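Local atomic coordinates of period circadian protein homolog 2 (Mus musculus, PDB entry 3GDI), a protein that acts in the mammalian circadian clock as a PERIOD protein, probably regulating transcription in the nucleus and pairing with itself through its tandem PAS domains. Residues P186-D194 and F234-I242; I219-S230 and L244-I252. All blocks are in the same frame, centred on the assembly; numbering follows the deposited sequence.

Contact 1 of 2, residues P186-D194 and F234-I242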
loop_
_atom_site.group_PDB
_atom_site.type_symbol
_atom_site.label_atom_id
_atom_site.label_comp_id
_atom_site.label_asym_id
_atom_site.label_seq_id
_atom_site.Cartn_x
_atom_site.Cartn_y
_atom_site.Cartn_z
ATOM N N PRO A 186 10.224 -16.505 0.209
ATOM C CA PRO A 186 11.109 -17.665 0.062
ATOM C C PRO A 186 11.191 -18.213 -1.370
ATOM O O PRO A 186 12.160 -18.880 -1.732
ATOM C CB PRO A 186 10.501 -18.688 1.028
ATOM C CG PRO A 186 9.861 -17.834 2.060
ATOM C CD PRO A 186 9.203 -16.761 1.237
ATOM N N LEU A 187 10.186 -17.943 -2.194
ATOM C CA LEU A 187 10.221 -18.465 -3.559
ATOM C C LEU A 187 10.763 -17.479 -4.592
ATOM O O LEU A 187 11.061 -17.866 -5.719
ATOM C CB LEU A 187 8.821 -18.937 -3.975
ATOM C CG LEU A 187 8.212 -20.101 -3.181
ATOM C CD1 LEU A 187 6.746 -20.233 -3.513
ATOM C CD2 LEU A 187 8.947 -21.389 -3.495
ATOM N N LEU A 188 10.910 -16.210 -4.210
ATOM C CA LEU A 188 11.395 -15.200 -5.147
ATOM C C LEU A 188 12.700 -14.521 -4.772
ATOM O O LEU A 188 13.460 -14.122 -5.644
ATOM C CB LEU A 188 10.326 -14.128 -5.358
ATOM C CG LEU A 188 9.015 -14.585 -5.992
ATOM C CD1 LEU A 188 8.149 -13.367 -6.197
ATOM C CD2 LEU A 188 9.271 -15.301 -7.318
ATOM N N GLY A 189 12.965 -14.381 -3.483
ATOM C CA GLY A 189 14.190 -13.717 -3.072
ATOM C C GLY A 189 13.959 -12.252 -2.722
ATOM O O GLY A 189 14.787 -11.630 -2.048
ATOM N N TYR A 190 12.838 -11.696 -3.177
ATOM C CA TYR A 190 12.521 -10.306 -2.875
ATOM C C TYR A 190 11.703 -10.223 -1.605
ATOM O O TYR A 190 11.004 -11.168 -1.255
ATOM C CB TYR A 190 11.669 -9.665 -3.972
ATOM C CG TYR A 190 12.280 -9.580 -5.341
ATOM C CD1 TYR A 190 11.851 -10.424 -6.367
ATOM C CD2 TYR A 190 13.239 -8.615 -5.634
ATOM C CE1 TYR A 190 12.358 -10.298 -7.657
ATOM C CE2 TYR A 190 13.758 -8.480 -6.920
ATOM C CZ TYR A 190 13.313 -9.319 -7.925
ATOM O OH TYR A 190 13.802 -9.164 -9.205
ATOM N N LEU A 191 11.792 -9.088 -0.919
ATOM C CA LEU A 191 10.974 -8.856 0.267
ATOM C C LEU A 191 9.773 -8.061 -0.280
ATOM O O LEU A 191 9.907 -7.313 -1.256
ATOM C CB LEU A 191 11.749 -8.059 1.308
ATOM C CG LEU A 191 12.997 -8.774 1.852
ATOM C CD1 LEU A 191 13.533 -7.999 3.070
ATOM C CD2 LEU A 191 12.653 -10.215 2.252
ATOM N N PRO A 192 8.587 -8.215 0.325
ATOM C CA PRO A 192 7.415 -7.487 -0.179
ATOM C C PRO A 192 7.648 -6.061 -0.660
ATOM O O PRO A 192 7.163 -5.677 -1.718
ATOM C CB PRO A 192 6.443 -7.553 0.988
ATOM C CG PRO A 192 6.765 -8.898 1.601
ATOM C CD PRO A 192 8.280 -8.875 1.608
ATOM N N GLN A 193 8.411 -5.286 0.102
ATOM C CA GLN A 193 8.665 -3.894 -0.231
ATOM C C GLN A 193 9.484 -3.647 -1.482
ATOM O O GLN A 193 9.506 -2.518 -1.984
ATOM C CB GLN A 193 9.331 -3.176 0.949
ATOM C CG GLN A 193 10.648 -3.770 1.420
ATOM C CD GLN A 193 10.481 -4.780 2.563
ATOM O OE1 GLN A 193 11.406 -5.002 3.339
ATOM N NE2 GLN A 193 9.301 -5.390 2.666
ATOM N N ASP A 194 10.163 -4.679 -1.985
ATOM C CA ASP A 194 10.967 -4.515 -3.188
ATOM C C ASP A 194 10.100 -4.501 -4.437
ATOM O O ASP A 194 10.458 -3.892 -5.440
ATOM C CB ASP A 194 11.984 -5.641 -3.335
ATOM C CG ASP A 194 12.911 -5.752 -2.151
ATOM O OD1 ASP A 194 13.209 -4.712 -1.524
ATOM O OD2 ASP A 194 13.357 -6.886 -1.864
ATOM N N PHE A 234 8.892 -15.853 -14.370
ATOM C CA PHE A 234 8.983 -14.717 -13.458
ATOM C C PHE A 234 10.424 -14.592 -12.938
ATOM O O PHE A 234 11.007 -15.582 -12.477
ATOM C CB PHE A 234 8.036 -14.968 -12.288
ATOM C CG PHE A 234 7.734 -13.752 -11.470
ATOM C CD1 PHE A 234 6.530 -13.060 -11.654
ATOM C CD2 PHE A 234 8.628 -13.306 -10.502
ATOM C CE1 PHE A 234 6.221 -11.936 -10.881
ATOM C CE2 PHE A 234 8.330 -12.184 -9.727
ATOM C CZ PHE A 234 7.122 -11.498 -9.916
ATOM N N ARG A 235 10.995 -13.391 -13.001
ATOM C CA ARG A 235 12.361 -13.184 -12.541
ATOM C C ARG A 235 12.500 -13.103 -11.024
ATOM O O ARG A 235 11.708 -12.447 -10.346
ATOM C CB ARG A 235 12.945 -11.922 -13.166
ATOM C CG ARG A 235 14.401 -11.666 -12.784
ATOM C CD ARG A 235 15.088 -10.754 -13.796
ATOM N NE ARG A 235 14.301 -9.555 -14.061
ATOM C CZ ARG A 235 14.087 -8.593 -13.171
ATOM N NH1 ARG A 235 13.349 -7.539 -13.494
ATOM N NH2 ARG A 235 14.628 -8.678 -11.961
ATOM N N THR A 236 13.515 -13.769 -10.489
ATOM C CA THR A 236 13.730 -13.743 -9.054
ATOM C C THR A 236 14.820 -12.731 -8.710
ATOM O O THR A 236 15.396 -12.091 -9.594
ATOM C CB THR A 236 14.135 -15.130 -8.509
ATOM O OG1 THR A 236 15.492 -15.415 -8.866
ATOM C CG2 THR A 236 13.231 -16.211 -9.087
ATOM N N ARG A 237 15.093 -12.606 -7.415
ATOM C CA ARG A 237 16.082 -11.670 -6.898
ATOM C C ARG A 237 17.476 -11.904 -7.473
ATOM O O ARG A 237 18.215 -10.955 -7.693
ATOM C CB ARG A 237 16.121 -11.773 -5.367
ATOM C CG ARG A 237 16.995 -10.749 -4.649
ATOM C CD ARG A 237 16.451 -9.345 -4.823
ATOM N NE ARG A 237 16.850 -8.439 -3.744
ATOM C CZ ARG A 237 18.110 -8.174 -3.396
ATOM N NH1 ARG A 237 19.123 -8.748 -4.035
ATOM N NH2 ARG A 237 18.356 -7.322 -2.407
ATOM N N ASN A 238 17.833 -13.163 -7.717
ATOM C CA ASN A 238 19.156 -13.477 -8.247
ATOM C C ASN A 238 19.250 -13.418 -9.773
ATOM O O ASN A 238 20.212 -13.914 -10.363
ATOM C CB ASN A 238 19.627 -14.849 -7.728
ATOM C CG ASN A 238 18.887 -16.032 -8.366
ATOM O OD1 ASN A 238 18.920 -17.146 -7.842
ATOM N ND2 ASN A 238 18.237 -15.795 -9.497
ATOM N N GLY A 239 18.251 -12.812 -10.411
ATOM C CA GLY A 239 18.279 -12.676 -11.862
ATOM C C GLY A 239 17.855 -13.911 -12.629
ATOM O O GLY A 239 17.752 -13.894 -13.855
ATOM N N GLU A 240 17.594 -14.987 -11.901
ATOM C CA GLU A 240 17.184 -16.240 -12.509
ATOM C C GLU A 240 15.667 -16.295 -12.565
ATOM O O GLU A 240 14.989 -15.768 -11.682
ATOM C CB GLU A 240 17.696 -17.402 -11.666
ATOM C CG GLU A 240 18.180 -18.582 -12.447
ATOM C CD GLU A 240 19.619 -18.891 -12.126
ATOM O OE1 GLU A 240 20.495 -18.085 -12.509
ATOM O OE2 GLU A 240 19.877 -19.928 -11.480
ATOM N N TYR A 241 15.144 -16.954 -13.595
ATOM C CA TYR A 241 13.707 -17.104 -13.791
ATOM C C TYR A 241 13.166 -18.432 -13.278
ATOM O O TYR A 241 13.835 -19.452 -13.373
ATOM C CB TYR A 241 13.378 -17.022 -15.274
ATOM C CG TYR A 241 13.475 -15.645 -15.856
ATOM C CD1 TYR A 241 12.449 -14.719 -15.672
ATOM C CD2 TYR A 241 14.604 -15.252 -16.572
ATOM C CE1 TYR A 241 12.546 -13.432 -16.186
ATOM C CE2 TYR A 241 14.710 -13.963 -17.089
ATOM C CZ TYR A 241 13.679 -13.063 -16.892
ATOM O OH TYR A 241 13.778 -11.793 -17.409
ATOM N N ILE A 242 11.956 -18.410 -12.728
ATOM C CA ILE A 242 11.304 -19.632 -12.284
ATOM C C ILE A 242 10.062 -19.743 -13.166
ATOM O O ILE A 242 9.507 -18.729 -13.593
ATOM C CB ILE A 242 10.886 -19.585 -10.790
ATOM C CG1 ILE A 242 10.000 -18.365 -10.516
ATOM C CG2 ILE A 242 12.129 -19.600 -9.906
ATOM C CD1 ILE A 242 9.426 -18.322 -9.096
HETATM O O HOH W 1 16.410 -9.425 -10.343
#

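Contact 2 of 2, residues I219-S230 and L244-I252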
loop_
_atom_site.group_PDB
_atom_site.type_symbol
_atom_site.label_atom_id
_atom_site.label_comp_id
_atom_site.label_asym_id
_atom_site.label_seq_id
_atom_site.Cartn_x
_atom_site.Cartn_y
_atom_site.Cartn_z
ATOM N N ILE A 219 -9.197 -12.059 -18.359
ATOM C CA ILE A 219 -9.563 -11.773 -16.977
ATOM C C ILE A 219 -10.837 -10.954 -16.841
ATOM O O ILE A 219 -11.717 -11.311 -16.068
ATOM C CB ILE A 219 -8.438 -11.033 -16.222
ATOM C CG1 ILE A 219 -7.255 -11.976 -15.992
ATOM C CG2 ILE A 219 -8.958 -10.511 -14.896
ATOM C CD1 ILE A 219 -6.094 -11.319 -15.274
ATOM N N LEU A 220 -10.952 -9.854 -17.573
ATOM C CA LEU A 220 -12.161 -9.068 -17.426
ATOM C C LEU A 220 -13.296 -9.766 -18.160
ATOM O O LEU A 220 -14.469 -9.582 -17.834
ATOM C CB LEU A 220 -11.963 -7.628 -17.925
ATOM C CG LEU A 220 -12.096 -7.274 -19.404
ATOM C CD1 LEU A 220 -12.027 -5.757 -19.552
ATOM C CD2 LEU A 220 -11.007 -7.959 -20.202
ATOM N N GLN A 221 -12.937 -10.592 -19.134
ATOM C CA GLN A 221 -13.927 -11.346 -19.886
ATOM C C GLN A 221 -14.505 -12.423 -18.965
ATOM O O GLN A 221 -15.699 -12.706 -18.991
ATOM C CB GLN A 221 -13.267 -11.991 -21.108
ATOM C CG GLN A 221 -14.153 -12.943 -21.896
ATOM C CD GLN A 221 -13.365 -13.801 -22.888
ATOM O OE1 GLN A 221 -13.920 -14.702 -23.525
ATOM N NE2 GLN A 221 -12.068 -13.524 -23.019
ATOM N N ALA A 222 -13.646 -13.010 -18.139
ATOM C CA ALA A 222 -14.056 -14.053 -17.208
ATOM C C ALA A 222 -14.890 -13.486 -16.066
ATOM O O ALA A 222 -15.441 -14.235 -15.255
ATOM C CB ALA A 222 -12.828 -14.764 -16.652
ATOM N N GLY A 223 -14.960 -12.158 -16.001
ATOM C CA GLY A 223 -15.730 -11.490 -14.968
ATOM C C GLY A 223 -15.551 -11.966 -13.535
ATOM O O GLY A 223 -16.479 -11.857 -12.734
ATOM N N GLY A 224 -14.378 -12.491 -13.194
ATOM C CA GLY A 224 -14.165 -12.941 -11.826
ATOM C C GLY A 224 -13.924 -14.430 -11.648
ATOM O O GLY A 224 -13.343 -14.847 -10.646
ATOM N N GLN A 225 -14.373 -15.237 -12.603
ATOM C CA GLN A 225 -14.180 -16.681 -12.529
ATOM C C GLN A 225 -12.707 -16.986 -12.821
ATOM O O GLN A 225 -12.204 -16.697 -13.907
ATOM C CB GLN A 225 -15.089 -17.373 -13.558
ATOM C CG GLN A 225 -15.088 -18.909 -13.530
ATOM C CD GLN A 225 -15.675 -19.492 -12.244
ATOM O OE1 GLN A 225 -16.792 -19.157 -11.843
ATOM N NE2 GLN A 225 -14.922 -20.378 -11.600
ATOM N N PRO A 226 -11.993 -17.575 -11.853
ATOM C CA PRO A 226 -10.572 -17.905 -12.040
ATOM C C PRO A 226 -10.301 -18.801 -13.254
ATOM O O PRO A 226 -11.153 -19.595 -13.647
ATOM C CB PRO A 226 -10.199 -18.603 -10.731
ATOM C CG PRO A 226 -11.157 -18.013 -9.735
ATOM C CD PRO A 226 -12.451 -17.958 -10.506
ATOM N N PHE A 227 -9.120 -18.671 -13.846
ATOM C CA PHE A 227 -8.756 -19.509 -14.981
ATOM C C PHE A 227 -7.246 -19.712 -15.017
ATOM O O PHE A 227 -6.482 -18.845 -14.598
ATOM C CB PHE A 227 -9.257 -18.901 -16.301
ATOM C CG PHE A 227 -8.462 -17.720 -16.786
ATOM C CD1 PHE A 227 -7.240 -17.902 -17.436
ATOM C CD2 PHE A 227 -8.962 -16.422 -16.638
ATOM C CE1 PHE A 227 -6.527 -16.807 -17.941
ATOM C CE2 PHE A 227 -8.260 -15.323 -17.140
ATOM C CZ PHE A 227 -7.039 -15.514 -17.794
ATOM N N ASP A 228 -6.823 -20.865 -15.524
ATOM C CA ASP A 228 -5.409 -21.195 -15.592
ATOM C C ASP A 228 -4.693 -20.769 -16.859
ATOM O O ASP A 228 -5.270 -20.700 -17.946
ATOM C CB ASP A 228 -5.219 -22.694 -15.416
ATOM C CG ASP A 228 -5.682 -23.183 -14.066
ATOM O OD1 ASP A 228 -5.879 -24.407 -13.915
ATOM O OD2 ASP A 228 -5.843 -22.348 -13.154
ATOM N N TYR A 229 -3.413 -20.476 -16.688
ATOM C CA TYR A 229 -2.555 -20.107 -17.786
ATOM C C TYR A 229 -1.141 -20.448 -17.371
ATOM O O TYR A 229 -0.712 -20.126 -16.267
ATOM C CB TYR A 229 -2.637 -18.617 -18.109
ATOM C CG TYR A 229 -1.841 -18.273 -19.346
ATOM C CD1 TYR A 229 -2.454 -18.184 -20.595
ATOM C CD2 TYR A 229 -0.452 -18.127 -19.283
ATOM C CE1 TYR A 229 -1.701 -17.964 -21.756
ATOM C CE2 TYR A 229 0.309 -17.911 -20.433
ATOM C CZ TYR A 229 -0.319 -17.831 -21.664
ATOM O OH TYR A 229 0.444 -17.633 -22.796
ATOM N N SER A 230 -0.425 -21.110 -18.268
ATOM C CA SER A 230 0.951 -21.508 -18.027
ATOM C C SER A 230 1.585 -21.901 -19.350
ATOM O O SER A 230 0.883 -22.294 -20.282
ATOM C CB SER A 230 0.989 -22.690 -17.062
ATOM O OG SER A 230 -0.016 -23.625 -17.392
ATOM N N LEU A 244 6.257 -20.516 -13.750
ATOM C CA LEU A 244 5.009 -20.549 -13.010
ATOM C C LEU A 244 3.811 -21.118 -13.760
ATOM O O LEU A 244 3.727 -21.047 -14.987
ATOM C CB LEU A 244 4.661 -19.132 -12.554
ATOM C CG LEU A 244 5.483 -18.451 -11.456
ATOM C CD1 LEU A 244 6.947 -18.759 -11.611
ATOM C CD2 LEU A 244 5.237 -16.955 -11.520
ATOM N N ASP A 245 2.903 -21.704 -12.985
ATOM C CA ASP A 245 1.631 -22.231 -13.463
ATOM C C ASP A 245 0.724 -21.265 -12.708
ATOM O O ASP A 245 0.702 -21.253 -11.475
ATOM C CB ASP A 245 1.389 -23.667 -12.985
ATOM C CG ASP A 245 2.164 -24.692 -13.796
ATOM O OD1 ASP A 245 2.079 -25.904 -13.484
ATOM O OD2 ASP A 245 2.857 -24.290 -14.750
ATOM N N THR A 246 -0.013 -20.442 -13.440
ATOM C CA THR A 246 -0.831 -19.447 -12.785
ATOM C C THR A 246 -2.319 -19.524 -12.984
ATOM O O THR A 246 -2.809 -19.959 -14.020
ATOM C CB THR A 246 -0.380 -18.040 -13.205
ATOM O OG1 THR A 246 1.014 -17.875 -12.906
ATOM C CG2 THR A 246 -1.187 -16.983 -12.474
ATOM N N SER A 247 -3.028 -19.083 -11.957
ATOM C CA SER A 247 -4.478 -19.019 -11.970
ATOM C C SER A 247 -4.781 -17.527 -11.790
ATOM O O SER A 247 -4.319 -16.910 -10.837
ATOM C CB SER A 247 -5.052 -19.823 -10.812
ATOM O OG SER A 247 -6.380 -19.410 -10.538
ATOM N N TRP A 248 -5.538 -16.950 -12.713
ATOM C CA TRP A 248 -5.848 -15.530 -12.646
ATOM C C TRP A 248 -7.296 -15.191 -12.292
ATOM O O TRP A 248 -8.229 -15.878 -12.708
ATOM C CB TRP A 248 -5.499 -14.851 -13.969
ATOM C CG TRP A 248 -4.042 -14.873 -14.305
ATOM C CD1 TRP A 248 -3.414 -15.708 -15.186
ATOM C CD2 TRP A 248 -3.013 -14.036 -13.738
ATOM N NE1 TRP A 248 -2.060 -15.446 -15.203
ATOM C CE2 TRP A 248 -1.788 -14.428 -14.320
ATOM C CE3 TRP A 248 -3.012 -13.000 -12.787
ATOM C CZ2 TRP A 248 -0.572 -13.824 -13.983
ATOM C CZ3 TRP A 248 -1.807 -12.402 -12.451
ATOM C CH2 TRP A 248 -0.600 -12.818 -13.049
ATOM N N SER A 249 -7.466 -14.111 -11.529
ATOM C CA SER A 249 -8.789 -13.652 -11.123
ATOM C C SER A 249 -8.794 -12.134 -10.882
ATOM O O SER A 249 -7.751 -11.475 -10.950
ATOM C CB SER A 249 -9.229 -14.385 -9.859
ATOM O OG SER A 249 -10.622 -14.221 -9.654
ATOM N N SER A 250 -9.965 -11.569 -10.607
ATOM C CA SER A 250 -10.041 -10.134 -10.370
ATOM C C SER A 250 -11.078 -9.789 -9.326
ATOM O O SER A 250 -12.002 -10.560 -9.081
ATOM C CB SER A 250 -10.398 -9.400 -11.664
ATOM O OG SER A 250 -11.589 -9.922 -12.217
ATOM N N PHE A 251 -10.903 -8.636 -8.692
ATOM C CA PHE A 251 -11.874 -8.160 -7.729
ATOM C C PHE A 251 -12.598 -7.039 -8.471
ATOM O O PHE A 251 -11.969 -6.087 -8.923
ATOM C CB PHE A 251 -11.192 -7.631 -6.464
ATOM C CG PHE A 251 -10.578 -8.712 -5.603
ATOM C CD1 PHE A 251 -11.213 -9.946 -5.448
ATOM C CD2 PHE A 251 -9.384 -8.489 -4.924
ATOM C CE1 PHE A 251 -10.669 -10.942 -4.621
ATOM C CE2 PHE A 251 -8.831 -9.470 -4.100
ATOM C CZ PHE A 251 -9.476 -10.702 -3.946
ATOM N N ILE A 252 -13.915 -7.173 -8.634
ATOM C CA ILE A 252 -14.696 -6.162 -9.349
ATOM C C ILE A 252 -15.552 -5.289 -8.437
ATOM O O ILE A 252 -16.381 -5.784 -7.678
ATOM C CB ILE A 252 -15.620 -6.821 -10.418
ATOM C CG1 ILE A 252 -14.784 -7.658 -11.382
ATOM C CG2 ILE A 252 -16.342 -5.752 -11.238
ATOM C CD1 ILE A 252 -15.625 -8.491 -12.335
HETATM O O HOH W 2 -11.699 -12.283 -13.809
HETATM O O HOH W 3 -14.430 -12.622 -8.184
HETATM O O HOH W 4 -10.536 -14.577 -14.371
#

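Contact 1 of 2, residues P186-D194 and F234-I242
Over one face of the Tyr190 ring lies the start of the 236-239 turn: CB of Arg237 stands 4.2 Å from the ring centroid, only 8° off the normal, a CH-pi contact. The carbonyl O of Arg235 meets the ring at its edge, 3.5 Å from Tyr190 CE1. Bent at chi2 after an extended first torsion (chi1 -173°), the Arg237 chain runs from over the ring centre to its CD2-CE2 side, CD 3.4 Å from Tyr190 CD2, and its guanidinium plane is turned 51° from the ring. At the phenol end a water joins Tyr190 OH to Thr236 O and, weakly, to Arg235 NH2; the guanidinium of Arg235 is also tied to Glu286 by a salt bridge. Were Tyr190 cut back to an alanine, the aliphatic part of Arg237 would probably lose the ring it lies on, and the water its phenolic partner. From over the same ring face, Arg237 N donates a nearly straight bond of 2.8 Å to Leu188 O. At Gly189, with positive phi, a CB would collide with Arg237 CB. Deeper in, Leu188 forks, CD1 reaching Phe234 CE2 at 3.7 Å and CD2 meeting Ile242 CD1 at 3.5 Å. Helix 184-188 and the loop after it are thus fastened to the type I turn from Thr236 to Gly239 and its flanking strand ends, in the hairpin 227-235/241-252 of the second PAS fold.

Contact 2 of 2, residues I219-S230 and L244-I252
Phe227 and Trp248 are partners in an antiparallel hydrogen-bonded pair and meet obliquely, their ring planes at 50°; Trp248 CB lies over the phenyl face, 4.2 Å from Phe227 CZ. Ile219, from the end of helix 209-221, comes in beside them and sets CD1 3.8 Å from that same CB, while its CG2 branch packs on Ser250 CB. Tyr229 approaches the indole at its edge through CB; its first torsion is trans (chi1 -174°), which carries the phenol away from the partner strand and up to Leu211 and Ile215 of the helix. Thr246 CG2 lies over a face of the indole, whose other contacts include an edge-to-face meeting with His266. Trp248 NE1 is buried without a polar partner. Beneath these side chains the backbones pair closely, Trp248 N giving Phe227 O a bond of 2.8 Å and Tyr229 N reaching Thr246 O at the same length. In the type I' turn from Ala222 to Gln225, which leads from the helix into strand 227-235, Ser249 OG donates to Gly224 O at 3.0 Å from above the carbonyl plane, and a water links Ile219 O, Gly224 N and Ser250 OG. Helix, turn and hairpin follow one another as in a PAS domain, in which the long helix packs over one face of an antiparallel five-stranded sheet.

Contacts 1 and 2 illustrate how one hairpin can serve two neighbourhoods. Both use strands 227-235 and 241-252, contact 1 at the connecting end and contact 2 farther along, with centres about 22 Å apart. They meet where Phe234 CB lies 3.5 Å from Leu244 CD2. Their outer surroundings differ. Near contact 1, Asp194 forms a salt bridge with Arg107 of strand 104-108, in the other sheet of the chain, so this end looks toward the first PAS domain. Contact 2 borders the second subunit, where Phe251 meets Phe251 of that subunit with nearly parallel rings and Pro226 packs on its Pro254.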